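Intramolecular trans-sialidase (Macrobdella decora, PDB 3SLI) releases sialic acid from sialylated glycans as 2,7-anhydro-Neu5Ac, through an intramolecular trans-sialidase reaction. Local coordinates at residues N152-G156 against G157-Q161; A140-F143 against I144-T148; R125-N129 against G130-A134; N85-G88 against V89-T93. All blocks are in the same frame, centred on the assembly; numbering follows the deposited sequence.

Interaction 1 (N152-G156 against G157-Q161); sequences NVTLG and GTKRQ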
loop_
_atom_site.group_PDB
_atom_site.type_symbol
_atom_site.label_atom_id
_atom_site.label_comp_id
_atom_site.label_asym_id
_atom_site.label_seq_id
_atom_site.Cartn_x
_atom_site.Cartn_y
_atom_site.Cartn_z
ATOM N N ASN A 152 -5.904 -21.372 -36.528
ATOM C CA ASN A 152 -7.053 -21.274 -35.639
ATOM C C ASN A 152 -7.166 -19.936 -34.917
ATOM O O ASN A 152 -6.179 -19.208 -34.760
ATOM C CB ASN A 152 -7.027 -22.416 -34.602
ATOM C CG ASN A 152 -6.059 -22.147 -33.444
ATOM O OD1 ASN A 152 -6.438 -21.545 -32.438
ATOM N ND2 ASN A 152 -4.816 -22.589 -33.586
ATOM N N VAL A 153 -8.398 -19.619 -34.529
ATOM C CA VAL A 153 -8.739 -18.419 -33.775
ATOM C C VAL A 153 -9.600 -19.040 -32.687
ATOM O O VAL A 153 -10.637 -19.654 -32.977
ATOM C CB VAL A 153 -9.580 -17.409 -34.593
ATOM C CG1 VAL A 153 -9.930 -16.203 -33.719
ATOM C CG2 VAL A 153 -8.808 -16.955 -35.825
ATOM N N THR A 154 -9.159 -18.909 -31.440
ATOM C CA THR A 154 -9.855 -19.524 -30.320
ATOM C C THR A 154 -10.103 -18.591 -29.135
ATOM O O THR A 154 -9.299 -17.713 -28.818
ATOM C CB THR A 154 -9.054 -20.774 -29.820
ATOM O OG1 THR A 154 -8.860 -21.688 -30.908
ATOM C CG2 THR A 154 -9.784 -21.495 -28.694
ATOM N N LEU A 155 -11.232 -18.825 -28.486
ATOM C CA LEU A 155 -11.656 -18.087 -27.308
ATOM C C LEU A 155 -11.533 -19.071 -26.134
ATOM O O LEU A 155 -11.822 -20.265 -26.286
ATOM C CB LEU A 155 -13.129 -17.701 -27.485
ATOM C CG LEU A 155 -13.650 -16.267 -27.432
ATOM C CD1 LEU A 155 -12.727 -15.315 -28.152
ATOM C CD2 LEU A 155 -15.074 -16.242 -28.003
ATOM N N GLY A 156 -11.064 -18.582 -24.987
ATOM C CA GLY A 156 -10.952 -19.417 -23.797
ATOM C C GLY A 156 -9.846 -20.451 -23.714
ATOM O O GLY A 156 -9.920 -21.377 -22.903
ATOM N N GLY A 157 -8.808 -20.296 -24.521
ATOM C CA GLY A 157 -7.712 -21.244 -24.492
ATOM C C GLY A 157 -6.782 -21.009 -25.662
ATOM O O GLY A 157 -7.080 -20.187 -26.538
ATOM N N THR A 158 -5.631 -21.673 -25.642
ATOM C CA THR A 158 -4.641 -21.573 -26.712
ATOM C C THR A 158 -4.375 -22.992 -27.191
ATOM O O THR A 158 -4.030 -23.860 -26.389
ATOM C CB THR A 158 -3.328 -20.948 -26.212
ATOM O OG1 THR A 158 -3.545 -19.561 -25.914
ATOM C CG2 THR A 158 -2.227 -21.075 -27.268
ATOM N N LYS A 159 -4.594 -23.248 -28.478
ATOM C CA LYS A 159 -4.380 -24.585 -29.016
ATOM C C LYS A 159 -2.895 -24.881 -29.193
ATOM O O LYS A 159 -2.175 -24.156 -29.898
ATOM C CB LYS A 159 -5.154 -24.774 -30.326
ATOM C CG LYS A 159 -6.661 -24.763 -30.121
ATOM C CD LYS A 159 -7.430 -25.080 -31.393
ATOM C CE LYS A 159 -8.918 -25.142 -31.103
ATOM N NZ LYS A 159 -9.725 -25.533 -32.292
ATOM N N ARG A 160 -2.429 -25.907 -28.482
ATOM C CA ARG A 160 -1.028 -26.328 -28.526
ATOM C C ARG A 160 -1.006 -27.833 -28.764
ATOM O O ARG A 160 -1.528 -28.605 -27.960
ATOM C CB ARG A 160 -0.323 -25.984 -27.212
ATOM C CG ARG A 160 -0.455 -24.521 -26.821
ATOM C CD ARG A 160 0.359 -24.194 -25.580
ATOM N NE ARG A 160 1.774 -24.006 -25.889
ATOM C CZ ARG A 160 2.719 -23.834 -24.973
ATOM N NH1 ARG A 160 2.398 -23.836 -23.682
ATOM N NH2 ARG A 160 3.980 -23.646 -25.345
ATOM N N GLN A 161 -0.467 -28.230 -29.913
ATOM C CA GLN A 161 -0.399 -29.634 -30.311
ATOM C C GLN A 161 -1.743 -30.343 -30.136
ATOM O O GLN A 161 -1.823 -31.431 -29.549
ATOM C CB GLN A 161 0.718 -30.373 -29.570
ATOM C CG GLN A 161 2.080 -29.744 -29.770
ATOM C CD GLN A 161 3.216 -30.661 -29.360
ATOM O OE1 GLN A 161 3.797 -31.357 -30.197
ATOM N NE2 GLN A 161 3.555 -30.652 -28.077
HETATM O O HOH W 1 -5.023 -20.930 -30.233
HETATM O O HOH W 2 -2.824 -21.876 -31.549
HETATM O O HOH W 3 -10.467 -22.768 -32.829
#
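Lys-159 lays its aliphatic chain across the polar ends of Asn-152 and Thr-154, just beyond the tight bend made by Gly-156 and Gly-157. The van der Waals contacts come first. CD of Lys-159 passes 3.8 Å from OD1 of Asn-152, and CE lies 3.5 Å from OG1 of Thr-154, the lysine and threonine side chains crossing at about a right angle. The chain can reach both because it is fully extended beyond CG. On the strand, Asn-152 and Thr-154 alternate with Val-153 and so present their side chains to the same side.

One direct side-chain hydrogen bond ties the pair together: OG1 of Thr-154 donates to OD1 of Asn-152 at 2.9 Å, tilted 29° from the carbonyl plane.

No direct hydrogen bond crosses from one strand to the other, and three waters do this work. One donates to OD1 of Asn-152 (2.7 Å) while accepting from the backbone N of Lys-159. A second accepts from ND2 of Asn-152 and donates to O of Lys-159, so the amide is linked through water to both N and O of that residue. The third accepts a hydrogen bond from NZ of Lys-159 at 2.9 Å and donates one to OG1 of Thr-154 at 2.7 Å.

Strand 152-155 belongs to a six-stranded sheet of the concanavalin-like domain, whereas strand 158-160 pairs with 163-165. A bond from Thr-154 and a water on OD1, with another water on ND2, are consistent with one orientation of the Asn-152 amide, and the lysine ammonium is joined to the threonine through solvent.

Interaction 2 (A140-F143 against I144-T148); sequences AFKF and ISDIT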
loop_
_atom_site.group_PDB
_atom_site.type_symbol
_atom_site.label_atom_id
_atom_site.label_comp_id
_atom_site.label_asym_id
_atom_site.label_seq_id
_atom_site.Cartn_x
_atom_site.Cartn_y
_atom_site.Cartn_z
ATOM N N ALA A 140 11.711 -4.160 -33.856
ATOM C CA ALA A 140 11.236 -5.136 -34.825
ATOM C C ALA A 140 9.800 -5.485 -34.432
ATOM O O ALA A 140 9.559 -6.410 -33.659
ATOM C CB ALA A 140 12.125 -6.378 -34.816
ATOM N N PHE A 141 8.852 -4.686 -34.905
ATOM C CA PHE A 141 7.452 -4.916 -34.594
ATOM C C PHE A 141 6.940 -6.206 -35.246
ATOM O O PHE A 141 7.197 -6.471 -36.427
ATOM C CB PHE A 141 6.603 -3.718 -35.029
ATOM C CG PHE A 141 5.146 -3.843 -34.666
ATOM C CD1 PHE A 141 4.703 -3.502 -33.396
ATOM C CD2 PHE A 141 4.219 -4.325 -35.591
ATOM C CE1 PHE A 141 3.360 -3.639 -33.049
ATOM C CE2 PHE A 141 2.874 -4.467 -35.250
ATOM C CZ PHE A 141 2.446 -4.124 -33.977
ATOM N N LYS A 142 6.208 -7.001 -34.472
ATOM C CA LYS A 142 5.658 -8.262 -34.960
ATOM C C LYS A 142 4.188 -8.410 -34.572
ATOM O O LYS A 142 3.718 -7.783 -33.617
ATOM C CB LYS A 142 6.420 -9.452 -34.346
ATOM C CG LYS A 142 7.928 -9.472 -34.556
ATOM C CD LYS A 142 8.281 -9.723 -36.004
ATOM C CE LYS A 142 9.783 -9.690 -36.210
ATOM N NZ LYS A 142 10.133 -9.944 -37.632
ATOM N N PHE A 143 3.450 -9.202 -35.340
ATOM C CA PHE A 143 2.067 -9.493 -35.000
ATOM C C PHE A 143 1.641 -10.840 -35.585
ATOM O O PHE A 143 2.491 -11.635 -35.987
ATOM C CB PHE A 143 1.088 -8.359 -35.330
ATOM C CG PHE A 143 -0.116 -8.338 -34.417
ATOM C CD1 PHE A 143 0.051 -8.420 -33.028
ATOM C CD2 PHE A 143 -1.407 -8.309 -34.928
ATOM C CE1 PHE A 143 -1.053 -8.481 -32.171
ATOM C CE2 PHE A 143 -2.524 -8.370 -34.080
ATOM C CZ PHE A 143 -2.348 -8.457 -32.701
ATOM N N ILE A 144 0.345 -11.108 -35.618
ATOM C CA ILE A 144 -0.158 -12.391 -36.094
ATOM C C ILE A 144 0.350 -12.799 -37.480
ATOM O O ILE A 144 0.634 -13.973 -37.720
ATOM C CB ILE A 144 -1.699 -12.432 -35.985
ATOM C CG1 ILE A 144 -2.099 -12.244 -34.512
ATOM C CG2 ILE A 144 -2.243 -13.748 -36.529
ATOM C CD1 ILE A 144 -3.592 -12.137 -34.263
ATOM N N SER A 145 0.547 -11.820 -38.355
ATOM C CA SER A 145 1.050 -12.076 -39.702
ATOM C C SER A 145 2.454 -12.697 -39.698
ATOM O O SER A 145 2.873 -13.300 -40.690
ATOM C CB SER A 145 1.079 -10.771 -40.503
ATOM O OG SER A 145 1.780 -9.763 -39.793
ATOM N N ASP A 146 3.160 -12.561 -38.575
ATOM C CA ASP A 146 4.518 -13.076 -38.437
ATOM C C ASP A 146 4.618 -14.467 -37.820
ATOM O O ASP A 146 5.712 -15.017 -37.703
ATOM C CB ASP A 146 5.381 -12.088 -37.656
ATOM C CG ASP A 146 5.474 -10.737 -38.336
ATOM O OD1 ASP A 146 6.005 -10.653 -39.464
ATOM O OD2 ASP A 146 5.024 -9.749 -37.744
ATOM N N ILE A 147 3.491 -15.020 -37.384
ATOM C CA ILE A 147 3.482 -16.360 -36.820
ATOM C C ILE A 147 3.372 -17.350 -37.985
ATOM O O ILE A 147 2.567 -17.157 -38.897
ATOM C CB ILE A 147 2.293 -16.556 -35.859
ATOM C CG1 ILE A 147 2.385 -15.553 -34.703
ATOM C CG2 ILE A 147 2.262 -17.994 -35.327
ATOM C CD1 ILE A 147 1.197 -15.615 -33.751
ATOM N N THR A 148 4.177 -18.406 -37.944
ATOM C CA THR A 148 4.196 -19.424 -38.994
ATOM C C THR A 148 3.137 -20.514 -38.857
ATOM O O THR A 148 3.038 -21.187 -37.828
ATOM C CB THR A 148 5.585 -20.089 -39.084
ATOM O OG1 THR A 148 6.586 -19.070 -39.207
ATOM C CG2 THR A 148 5.663 -21.023 -40.293
HETATM O O HOH W 4 5.389 -7.329 -38.608
HETATM O O HOH W 5 8.492 -9.270 -39.878
#
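Asp-146 reaches back from a short 3-10 turn, residues 144-146, to grip the backbone of Phe-143 just before it. Its carboxylate accepts from N of Phe-143 through the anti lone pair of OD2, at 2.9 Å and with an N-H...O angle of 158°, while its own N donates to O of Phe-143 at 2.8 Å. The two bonds run in opposite senses and hold the residue that precedes the turn by both its N and its O.

Lys-142 crosses the aspartate at about a right angle. A bend at chi2 (-69°) brings its CD to 3.7 Å from OD2, but NZ stays beyond salt-bridge distance of OD1, and one water spans the two.

Phe-143 and Ile-144 lie side by side and point the same way. A chi1 of -151°, roughly anti to N, sets the Phe-143 ring beside the isoleucine, whose CG1 sits over one ring face, offset toward the rim. Both residues pack on Phe-69, so this loop between strands 131-137 and 152-155 is seated on the six-stranded sheet that contains strand 67-74. A further water donates to O of Phe-141 and, at 2.6 Å, to OD2 of Asp-146.

Interaction 3 (R125-N129 against G130-A134); sequences RLFAN and GELLA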
loop_
_atom_site.group_PDB
_atom_site.type_symbol
_atom_site.label_atom_id
_atom_site.label_comp_id
_atom_site.label_asym_id
_atom_site.label_seq_id
_atom_site.Cartn_x
_atom_site.Cartn_y
_atom_site.Cartn_z
ATOM N N ARG A 125 0.202 -2.095 -26.140
ATOM C CA ARG A 125 -0.327 -1.547 -24.894
ATOM C C ARG A 125 -1.497 -2.360 -24.352
ATOM O O ARG A 125 -2.350 -2.812 -25.114
ATOM C CB ARG A 125 -0.727 -0.079 -25.076
ATOM C CG ARG A 125 0.465 0.851 -25.154
ATOM C CD ARG A 125 0.080 2.307 -25.011
ATOM N NE ARG A 125 1.198 3.060 -24.446
ATOM C CZ ARG A 125 1.420 4.352 -24.653
ATOM N NH1 ARG A 125 0.603 5.053 -25.417
ATOM N NH2 ARG A 125 2.465 4.940 -24.093
ATOM N N LEU A 126 -1.508 -2.572 -23.040
ATOM C CA LEU A 126 -2.561 -3.339 -22.376
ATOM C C LEU A 126 -3.386 -2.424 -21.488
ATOM O O LEU A 126 -2.831 -1.580 -20.776
ATOM C CB LEU A 126 -1.965 -4.456 -21.508
ATOM C CG LEU A 126 -1.756 -5.862 -22.069
ATOM C CD1 LEU A 126 -1.039 -6.699 -21.014
ATOM C CD2 LEU A 126 -3.081 -6.502 -22.446
ATOM N N PHE A 127 -4.701 -2.634 -21.491
ATOM C CA PHE A 127 -5.627 -1.827 -20.708
ATOM C C PHE A 127 -6.586 -2.752 -19.988
ATOM O O PHE A 127 -6.883 -3.854 -20.464
ATOM C CB PHE A 127 -6.490 -0.926 -21.619
ATOM C CG PHE A 127 -5.711 0.012 -22.496
ATOM C CD1 PHE A 127 -5.107 -0.440 -23.677
ATOM C CD2 PHE A 127 -5.588 1.355 -22.155
ATOM C CE1 PHE A 127 -4.393 0.433 -24.501
ATOM C CE2 PHE A 127 -4.876 2.240 -22.970
ATOM C CZ PHE A 127 -4.275 1.773 -24.152
ATOM N N ALA A 128 -7.118 -2.281 -18.867
ATOM C CA ALA A 128 -8.111 -3.038 -18.118
ATOM C C ALA A 128 -8.857 -2.101 -17.191
ATOM O O ALA A 128 -8.262 -1.205 -16.587
ATOM C CB ALA A 128 -7.475 -4.167 -17.326
ATOM N N ASN A 129 -10.172 -2.253 -17.179
ATOM C CA ASN A 129 -11.061 -1.483 -16.323
ATOM C C ASN A 129 -10.788 0.017 -16.252
ATOM O O ASN A 129 -10.789 0.624 -15.170
ATOM C CB ASN A 129 -11.092 -2.111 -14.925
ATOM C CG ASN A 129 -11.563 -3.565 -14.946
ATOM O OD1 ASN A 129 -12.291 -3.992 -15.846
ATOM N ND2 ASN A 129 -11.122 -4.340 -13.963
ATOM N N GLY A 130 -10.531 0.607 -17.415
ATOM C CA GLY A 130 -10.298 2.035 -17.508
ATOM C C GLY A 130 -8.894 2.551 -17.299
ATOM O O GLY A 130 -8.709 3.764 -17.193
ATOM N N GLU A 131 -7.901 1.670 -17.263
ATOM C CA GLU A 131 -6.529 2.119 -17.054
ATOM C C GLU A 131 -5.534 1.488 -18.011
ATOM O O GLU A 131 -5.713 0.347 -18.440
ATOM C CB GLU A 131 -6.072 1.806 -15.620
ATOM C CG GLU A 131 -6.991 2.313 -14.497
ATOM C CD GLU A 131 -7.053 3.831 -14.387
ATOM O OE1 GLU A 131 -6.131 4.528 -14.867
ATOM O OE2 GLU A 131 -8.035 4.340 -13.806
ATOM N N LEU A 132 -4.508 2.260 -18.365
ATOM C CA LEU A 132 -3.412 1.784 -19.214
ATOM C C LEU A 132 -2.491 1.063 -18.225
ATOM O O LEU A 132 -1.947 1.694 -17.316
ATOM C CB LEU A 132 -2.666 2.964 -19.842
ATOM C CG LEU A 132 -1.298 2.638 -20.454
ATOM C CD1 LEU A 132 -1.434 1.608 -21.576
ATOM C CD2 LEU A 132 -0.652 3.910 -20.961
ATOM N N LEU A 133 -2.314 -0.242 -18.399
ATOM C CA LEU A 133 -1.501 -1.034 -17.476
ATOM C C LEU A 133 -0.026 -1.192 -17.803
ATOM O O LEU A 133 0.821 -1.106 -16.912
ATOM C CB LEU A 133 -2.121 -2.421 -17.301
ATOM C CG LEU A 133 -3.601 -2.477 -16.907
ATOM C CD1 LEU A 133 -4.093 -3.887 -17.102
ATOM C CD2 LEU A 133 -3.810 -2.005 -15.474
ATOM N N ALA A 134 0.295 -1.456 -19.064
ATOM C CA ALA A 134 1.687 -1.648 -19.436
ATOM C C ALA A 134 1.918 -1.339 -20.906
ATOM O O ALA A 134 0.980 -1.347 -21.705
ATOM C CB ALA A 134 2.114 -3.078 -19.117
HETATM O O HOH W 6 -10.498 3.061 -13.839
#
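Leu-132 packs against Phe-127 and Arg-125 on one face of a beta hairpin with a two-residue loop, closed by a type I' turn from Ala-128 to Glu-131. Its CB lies 3.9 Å from CE2 of Phe-127. With CG anti to the backbone N (chi1 165°), the branch swings back over the neighbouring strand. There CD1 stands above the phenyl face, 4.0 Å from the centroid of the Phe-127 ring, in a CH-pi contact. The same methyl also meets O of Leu-126 at 3.6 Å and CD of Arg-125 at 3.8 Å. CD2, the other tip, rests over one face of the Arg-125 guanidinium, toward its rim. That group is held by a salt bridge to Asp-184 of helix 184-191 and by a hydrogen bond from NE to Thr-135 farther along the second strand, while the same helix packs on Phe-127.

Toward the open end the register slips by one residue. Leu-133 and Ala-134 both face Leu-126 in a classic beta bulge, in which O of Leu-126 accepts from N of Leu-133 at 2.8 Å and N of Leu-126 donates to O of Ala-134. CD1 of Leu-133 presses to 3.4 Å from CB of Ala-128, tighter than usual for two carbons.

Interaction 4 (N85-G88 against V89-T93); sequences NTDG and VFNYT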
loop_
_atom_site.group_PDB
_atom_site.type_symbol
_atom_site.label_atom_id
_atom_site.label_comp_id
_atom_site.label_asym_id
_atom_site.label_seq_id
_atom_site.Cartn_x
_atom_site.Cartn_y
_atom_site.Cartn_z
ATOM N N ASN A 85 6.599 -17.245 -31.961
ATOM C CA ASN A 85 6.807 -17.996 -33.201
ATOM C C ASN A 85 8.106 -18.773 -32.993
ATOM O O ASN A 85 8.918 -18.901 -33.902
ATOM C CB ASN A 85 6.942 -17.074 -34.412
ATOM C CG ASN A 85 6.818 -17.829 -35.717
ATOM O OD1 ASN A 85 7.444 -17.483 -36.722
ATOM N ND2 ASN A 85 5.992 -18.866 -35.714
ATOM N N THR A 86 8.219 -19.346 -31.795
ATOM C CA THR A 86 9.386 -20.082 -31.273
ATOM C C THR A 86 10.415 -19.044 -30.815
ATOM O O THR A 86 10.547 -17.959 -31.403
ATOM C CB THR A 86 10.028 -21.148 -32.218
ATOM O OG1 THR A 86 10.797 -20.519 -33.249
ATOM C CG2 THR A 86 8.976 -22.056 -32.808
ATOM N N ASP A 87 11.097 -19.362 -29.722
ATOM C CA ASP A 87 12.071 -18.465 -29.121
ATOM C C ASP A 87 13.194 -17.981 -30.020
ATOM O O ASP A 87 13.729 -16.895 -29.803
ATOM C CB ASP A 87 12.609 -19.078 -27.831
ATOM C CG ASP A 87 11.512 -19.332 -26.802
ATOM O OD1 ASP A 87 10.363 -18.854 -26.974
ATOM O OD2 ASP A 87 11.799 -20.026 -25.813
ATOM N N GLY A 88 13.534 -18.769 -31.035
ATOM C CA GLY A 88 14.579 -18.371 -31.965
ATOM C C GLY A 88 14.142 -17.275 -32.931
ATOM O O GLY A 88 14.987 -16.536 -33.453
ATOM N N VAL A 89 12.835 -17.176 -33.189
ATOM C CA VAL A 89 12.291 -16.157 -34.091
ATOM C C VAL A 89 11.823 -14.942 -33.267
ATOM O O VAL A 89 12.240 -13.810 -33.531
ATOM C CB VAL A 89 11.156 -16.740 -34.972
ATOM C CG1 VAL A 89 10.638 -15.685 -35.954
ATOM C CG2 VAL A 89 11.674 -17.970 -35.737
ATOM N N PHE A 90 10.934 -15.170 -32.300
ATOM C CA PHE A 90 10.484 -14.112 -31.385
ATOM C C PHE A 90 9.590 -14.632 -30.268
ATOM O O PHE A 90 8.878 -15.635 -30.422
ATOM C CB PHE A 90 9.853 -12.885 -32.096
ATOM C CG PHE A 90 8.574 -13.174 -32.849
ATOM C CD1 PHE A 90 7.371 -13.393 -32.171
ATOM C CD2 PHE A 90 8.572 -13.196 -34.248
ATOM C CE1 PHE A 90 6.186 -13.632 -32.871
ATOM C CE2 PHE A 90 7.393 -13.433 -34.962
ATOM C CZ PHE A 90 6.194 -13.652 -34.269
ATOM N N ASN A 91 9.697 -13.974 -29.118
ATOM C CA ASN A 91 8.918 -14.306 -27.936
ATOM C C ASN A 91 8.747 -12.985 -27.198
ATOM O O ASN A 91 9.600 -12.586 -26.399
ATOM C CB ASN A 91 9.669 -15.327 -27.076
ATOM C CG ASN A 91 8.980 -15.593 -25.749
ATOM O OD1 ASN A 91 7.769 -15.438 -25.614
ATOM N ND2 ASN A 91 9.758 -15.977 -24.757
ATOM N N TYR A 92 7.691 -12.262 -27.564
ATOM C CA TYR A 92 7.379 -10.958 -26.987
ATOM C C TYR A 92 6.328 -11.126 -25.897
ATOM O O TYR A 92 5.265 -11.699 -26.134
ATOM C CB TYR A 92 6.833 -10.019 -28.069
ATOM C CG TYR A 92 7.826 -9.575 -29.126
ATOM C CD1 TYR A 92 9.148 -10.031 -29.126
ATOM C CD2 TYR A 92 7.442 -8.666 -30.117
ATOM C CE1 TYR A 92 10.065 -9.592 -30.085
ATOM C CE2 TYR A 92 8.353 -8.222 -31.083
ATOM C CZ TYR A 92 9.659 -8.688 -31.056
ATOM O OH TYR A 92 10.555 -8.241 -31.997
ATOM N N THR A 93 6.621 -10.627 -24.704
ATOM C CA THR A 93 5.681 -10.754 -23.594
ATOM C C THR A 93 5.489 -9.410 -22.900
ATOM O O THR A 93 6.381 -8.560 -22.914
ATOM C CB THR A 93 6.177 -11.802 -22.563
ATOM O OG1 THR A 93 7.457 -11.405 -22.057
ATOM C CG2 THR A 93 6.306 -13.189 -23.207
#
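The ring of Phe-90 overlaps CB of Asn-85, which sits over one face, toward the rim, 3.8 Å from the ring centroid. The placement follows from the first torsion of Phe-90: at chi1 64° CG lies between the backbone N and the carbonyl carbon, turning the ring back over the earlier strand. The backbones of the same two residues also meet: N of Asn-85 donates to O of Phe-90 at 3.2 Å, and together these contacts mark the point where strands 79-85 and 91-96 part at the edge of the six-stranded sheet.

The connection between them winds round O of Thr-86. N of Val-89 reaches that oxygen from above the carbonyl plane at 3.0 Å, and N of Phe-90, also at 3.0 Å, approaches nearly in line with the C=O bond (C=O...donor angle 169°). Asp-87 and Gly-88 between them have the backbone angles of a type I turn.

Val-89 folds over the start of the loop and brings CB to 3.3 Å from O of Asn-85. The same oxygen accepts a short 2.6 Å bond from OG1 of Thr-86, in the carbonyl plane and on a lone pair.

At the outer side Asp-87 and Asn-91 run alongside each other, carboxylate and amide planes 17° apart, with OD1 of Asp-87 3.6 Å from CB of Asn-91. That carboxylate has its salt bridge with Arg-84.

With two N-H groups converging on one carbonyl and a hydroxyl on the one before it, backbone acceptors probably contribute much to the loop's shape, while the Phe-90 ring packs its face on CB of Asn-85.

In the fold
All four contacts lie in the concanavalin-like N-terminal domain, in the chain order 4, 3, 2, 1. Interactions 2 and 4 are the close pair, with centres about 10 Å apart: OH of Tyr-92 is probably hydrogen-bonded to O of Ala-140 at 2.7 Å, and O of Asp-146 packs 3.6 Å from CE2 of Phe-90. Interactions 1 and 4 reach the same six-stranded sheet without touching, their nearest atoms about 8 Å apart. The 125-134 hairpin is on a second sheet; its nearest atoms are about 8 Å from interaction 2 and 7 Å from interaction 4, without touching. As in other sialidases, catalysis presumably belongs to the beta-propeller, so these contacts lie in a separate domain from the presumed catalytic one.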